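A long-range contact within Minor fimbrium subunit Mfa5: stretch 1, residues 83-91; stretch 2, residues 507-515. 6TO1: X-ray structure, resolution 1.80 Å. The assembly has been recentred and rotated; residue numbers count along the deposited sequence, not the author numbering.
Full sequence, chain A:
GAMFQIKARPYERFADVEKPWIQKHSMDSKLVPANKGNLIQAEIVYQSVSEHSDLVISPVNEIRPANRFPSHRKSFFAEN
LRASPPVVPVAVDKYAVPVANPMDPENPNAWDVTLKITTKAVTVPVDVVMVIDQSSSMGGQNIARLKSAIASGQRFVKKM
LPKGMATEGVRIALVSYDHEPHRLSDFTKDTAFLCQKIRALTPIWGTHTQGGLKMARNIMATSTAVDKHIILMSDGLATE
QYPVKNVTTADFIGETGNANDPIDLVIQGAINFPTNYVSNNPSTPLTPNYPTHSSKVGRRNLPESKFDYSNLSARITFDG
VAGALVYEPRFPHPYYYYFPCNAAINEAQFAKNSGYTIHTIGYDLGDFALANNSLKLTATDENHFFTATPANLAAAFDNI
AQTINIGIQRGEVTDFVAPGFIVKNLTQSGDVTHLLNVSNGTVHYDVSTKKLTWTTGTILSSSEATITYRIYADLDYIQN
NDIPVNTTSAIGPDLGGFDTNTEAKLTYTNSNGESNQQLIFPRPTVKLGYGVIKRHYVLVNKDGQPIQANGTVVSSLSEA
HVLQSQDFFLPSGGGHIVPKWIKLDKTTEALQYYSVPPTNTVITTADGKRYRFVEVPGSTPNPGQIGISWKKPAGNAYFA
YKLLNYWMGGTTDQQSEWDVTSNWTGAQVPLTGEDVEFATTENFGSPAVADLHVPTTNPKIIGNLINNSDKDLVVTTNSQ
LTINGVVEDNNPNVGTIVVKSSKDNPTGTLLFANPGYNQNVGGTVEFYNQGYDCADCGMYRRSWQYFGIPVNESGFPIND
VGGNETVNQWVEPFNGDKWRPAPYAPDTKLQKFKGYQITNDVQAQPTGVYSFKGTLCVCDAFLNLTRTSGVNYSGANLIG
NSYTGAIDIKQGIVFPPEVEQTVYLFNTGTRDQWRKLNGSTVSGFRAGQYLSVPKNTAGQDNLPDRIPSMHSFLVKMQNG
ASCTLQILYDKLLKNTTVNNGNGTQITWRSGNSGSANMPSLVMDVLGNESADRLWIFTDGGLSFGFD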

# COMPACT_ATOMS: atom_id res chain seq x y z
N ALA A 83 -7.83 -5.73 14.60
CA ALA A 83 -6.94 -6.59 13.83
C ALA A 83 -6.18 -5.75 12.81
O ALA A 83 -6.70 -4.76 12.29
N SER A 84 -4.97 -6.17 12.53
CA SER A 84 -4.18 -5.39 11.58
C SER A 84 -4.53 -5.78 10.15
O SER A 84 -4.72 -6.96 9.85
N PRO A 85 -4.63 -4.82 9.25
CA PRO A 85 -4.88 -5.15 7.85
C PRO A 85 -3.67 -5.83 7.24
O PRO A 85 -2.57 -5.77 7.80
N PRO A 86 -3.83 -6.48 6.08
CA PRO A 86 -2.65 -6.98 5.36
C PRO A 86 -1.66 -5.86 5.07
O PRO A 86 -2.03 -4.69 4.90
N VAL A 87 -0.39 -6.24 4.98
CA VAL A 87 0.69 -5.30 4.64
C VAL A 87 0.69 -5.02 3.14
O VAL A 87 0.53 -5.93 2.32
N VAL A 88 0.92 -3.76 2.78
CA VAL A 88 0.96 -3.37 1.36
C VAL A 88 2.22 -3.94 0.72
O VAL A 88 3.34 -3.74 1.26
N PRO A 89 2.11 -4.67 -0.39
CA PRO A 89 3.30 -5.25 -1.01
C PRO A 89 4.21 -4.18 -1.56
O PRO A 89 3.76 -3.16 -2.09
N VAL A 90 5.50 -4.45 -1.45
CA VAL A 90 6.56 -3.58 -1.94
C VAL A 90 7.52 -4.42 -2.77
O VAL A 90 7.86 -5.54 -2.37
N ALA A 91 8.01 -3.86 -3.87
CA ALA A 91 9.02 -4.54 -4.68
C ALA A 91 10.00 -3.50 -5.18
O ALA A 91 9.66 -2.31 -5.31
N THR A 507 15.87 -0.23 3.01
CA THR A 507 15.41 -0.51 4.37
C THR A 507 14.21 0.38 4.63
O THR A 507 14.26 1.58 4.38
N TYR A 508 13.11 -0.21 5.09
CA TYR A 508 11.89 0.60 5.14
C TYR A 508 10.96 0.18 6.26
O TYR A 508 11.06 -0.91 6.83
N THR A 509 10.05 1.09 6.56
CA THR A 509 8.95 0.85 7.49
C THR A 509 7.68 0.62 6.67
O THR A 509 7.32 1.45 5.82
N ASN A 510 7.04 -0.53 6.90
CA ASN A 510 5.96 -0.97 6.02
C ASN A 510 4.65 -0.27 6.41
O ASN A 510 4.61 0.59 7.28
N SER A 511 3.58 -0.63 5.71
CA SER A 511 2.32 0.09 5.82
C SER A 511 1.66 -0.05 7.18
O SER A 511 0.73 0.72 7.47
N ASN A 512 2.12 -0.99 8.01
CA ASN A 512 1.61 -1.10 9.37
C ASN A 512 2.62 -0.65 10.42
O ASN A 512 2.44 -0.93 11.60
N GLY A 513 3.69 0.02 10.01
CA GLY A 513 4.62 0.58 10.95
C GLY A 513 5.71 -0.34 11.43
O GLY A 513 6.44 0.01 12.37
N GLU A 514 5.91 -1.47 10.77
CA GLU A 514 6.99 -2.39 11.12
C GLU A 514 8.26 -1.91 10.42
O GLU A 514 8.32 -1.88 9.19
N SER A 515 9.26 -1.54 11.21
CA SER A 515 10.51 -0.98 10.70
C SER A 515 11.53 -2.08 10.36
O SER A 515 11.32 -3.27 10.59

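Although more than 400 residues separate them in sequence, these two stretches lie side by side, the extended, proline-rich first one running past a type I turn, Asn-510 to Gly-513, in the second. Ser-84 (chi1 m) points toward the turn but only grazes it, its CB lying 4.2 Å from ND2 of Asn-512.

The first firm attachment is at Pro-85. A proline has no amide hydrogen to donate, yet its carbonyl remains a good acceptor, and ND2 of Asn-512 donates to Pro-85 O at 2.9 Å. Asn-512, in the m rotamer, also lays its OD1 3.6 Å from CG of the Pro-85 ring, whose CB is directed sideways. Pro-86 directs its CA-to-CB bond away and contributes its carbonyl instead: water 1 donates to Pro-86 O (2.7 Å) and to Asn-512 OD1 (2.7 Å), while accepting from Ser-511 OG (2.6 Å). Both ends of the Asn-512 amide are thus used, one directly and one through water.

Val-87, with CB sideways and chi1 t, has more of its surface covered by the other stretch than any other residue of stretch 1. Val-87 CG2 rests 3.6 Å from Asn-512 ND2 and 4.0 Å from Glu-514 OE1, and Val-87 CG1 lies 3.8 Å from Asn-510 ND2. The branched side chain packs against polar groups that already have hydrogen-bond partners: Asn-512 ND2 is bonded to Pro-85 O, and Asn-510 (chi1 p) donates from ND2 to Glu-514 OE1 at 2.9 Å, while Asn-510 OD1 accepts from the backbone N atoms of Asn-512 and Glu-514, both at 3.0 Å, bracing the turn.

At Val-88 the backbone again makes the bond. Val-88 N donates to Ser-511 OG at 2.9 Å, nearly straight at 170°. Ser-511, in the p rotamer, points toward stretch 1, and its small hydroxyl can accept this amide while donating to water 1. The buried Val-88 side chain (chi1 t) brings CG2 to 3.6 Å from Ser-511 OG. Val-88 O receives hydrogens from water 2 (2.7 Å), which accepts from Ser-511 N (3.0 Å), and from water 3 (3.1 Å), which is also bonded to Tyr-508 OH (2.6 Å).

Pro-89 directs its CB away. Val-90, at the start of a strand, points toward stretch 2 with chi1 t; Val-90 CG2 meets Tyr-508 CE1 at 3.9 Å, approaching the ring obliquely, and Val-90 CB lies 3.7 Å from Tyr-508 OH. Tyr-508 (chi1 p) suits this place because it offers an apolar ring to the valine and a hydroxyl to water 3.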

# COMPACT_ATOMS: atom_id res chain seq x y z
CB ALA A 83 -7.72 -7.70 13.12
CB SER A 84 -2.69 -5.60 11.83
OG SER A 84 -2.28 -4.95 13.02
CB PRO A 85 -5.12 -3.78 7.20
CG PRO A 85 -4.37 -2.85 8.03
CD PRO A 85 -4.40 -3.37 9.44
CB PRO A 86 -3.24 -7.53 4.05
CG PRO A 86 -4.72 -7.82 4.38
CD PRO A 86 -5.08 -6.68 5.32
CB VAL A 87 2.04 -5.87 5.09
CG1 VAL A 87 3.21 -5.01 4.50
CG2 VAL A 87 2.13 -5.97 6.60
CB VAL A 88 0.92 -1.85 1.21
CG1 VAL A 88 1.16 -1.46 -0.27
CG2 VAL A 88 -0.39 -1.28 1.69
CB PRO A 89 2.74 -6.13 -2.14
CG PRO A 89 1.33 -6.51 -1.62
CD PRO A 89 0.87 -5.22 -0.98
CB VAL A 90 7.32 -2.91 -0.76
CG1 VAL A 90 8.49 -2.07 -1.27
CG2 VAL A 90 6.38 -2.07 0.07
CB ALA A 91 8.38 -5.28 -5.86
CB THR A 507 16.51 -0.25 5.40
OG1 THR A 507 17.70 -0.95 4.99
CG2 THR A 507 16.12 -0.74 6.78
CB TYR A 508 11.16 0.57 3.77
CG TYR A 508 10.50 -0.76 3.41
CD1 TYR A 508 9.14 -0.95 3.58
CD2 TYR A 508 11.24 -1.82 2.87
CE1 TYR A 508 8.53 -2.15 3.27
CE2 TYR A 508 10.63 -3.02 2.53
CZ TYR A 508 9.26 -3.18 2.75
OH TYR A 508 8.59 -4.34 2.45
CB THR A 509 8.78 2.02 8.45
OG1 THR A 509 9.99 2.16 9.19
CG2 THR A 509 7.61 1.74 9.41
CB ASN A 510 5.87 -2.49 6.02
CG ASN A 510 5.32 -3.08 7.31
OD1 ASN A 510 4.76 -2.38 8.15
ND2 ASN A 510 5.46 -4.39 7.45
CB SER A 511 1.36 -0.40 4.73
OG SER A 511 1.04 -1.78 4.92
CB ASN A 512 1.18 -2.54 9.68
CG ASN A 512 -0.07 -2.93 8.95
OD1 ASN A 512 -0.84 -2.09 8.53
ND2 ASN A 512 -0.25 -4.23 8.75
CB GLU A 514 6.66 -3.82 10.72
CG GLU A 514 5.35 -4.33 11.29
CD GLU A 514 5.09 -5.74 10.83
OE1 GLU A 514 4.57 -5.92 9.71
OE2 GLU A 514 5.42 -6.68 11.59
CB SER A 515 11.09 0.01 11.73
OG SER A 515 11.58 -0.67 12.88
O HOH W 1 -1.32 -2.25 5.88
O HOH W 2 4.20 -2.04 3.19
O HOH W 3 6.01 -4.66 2.52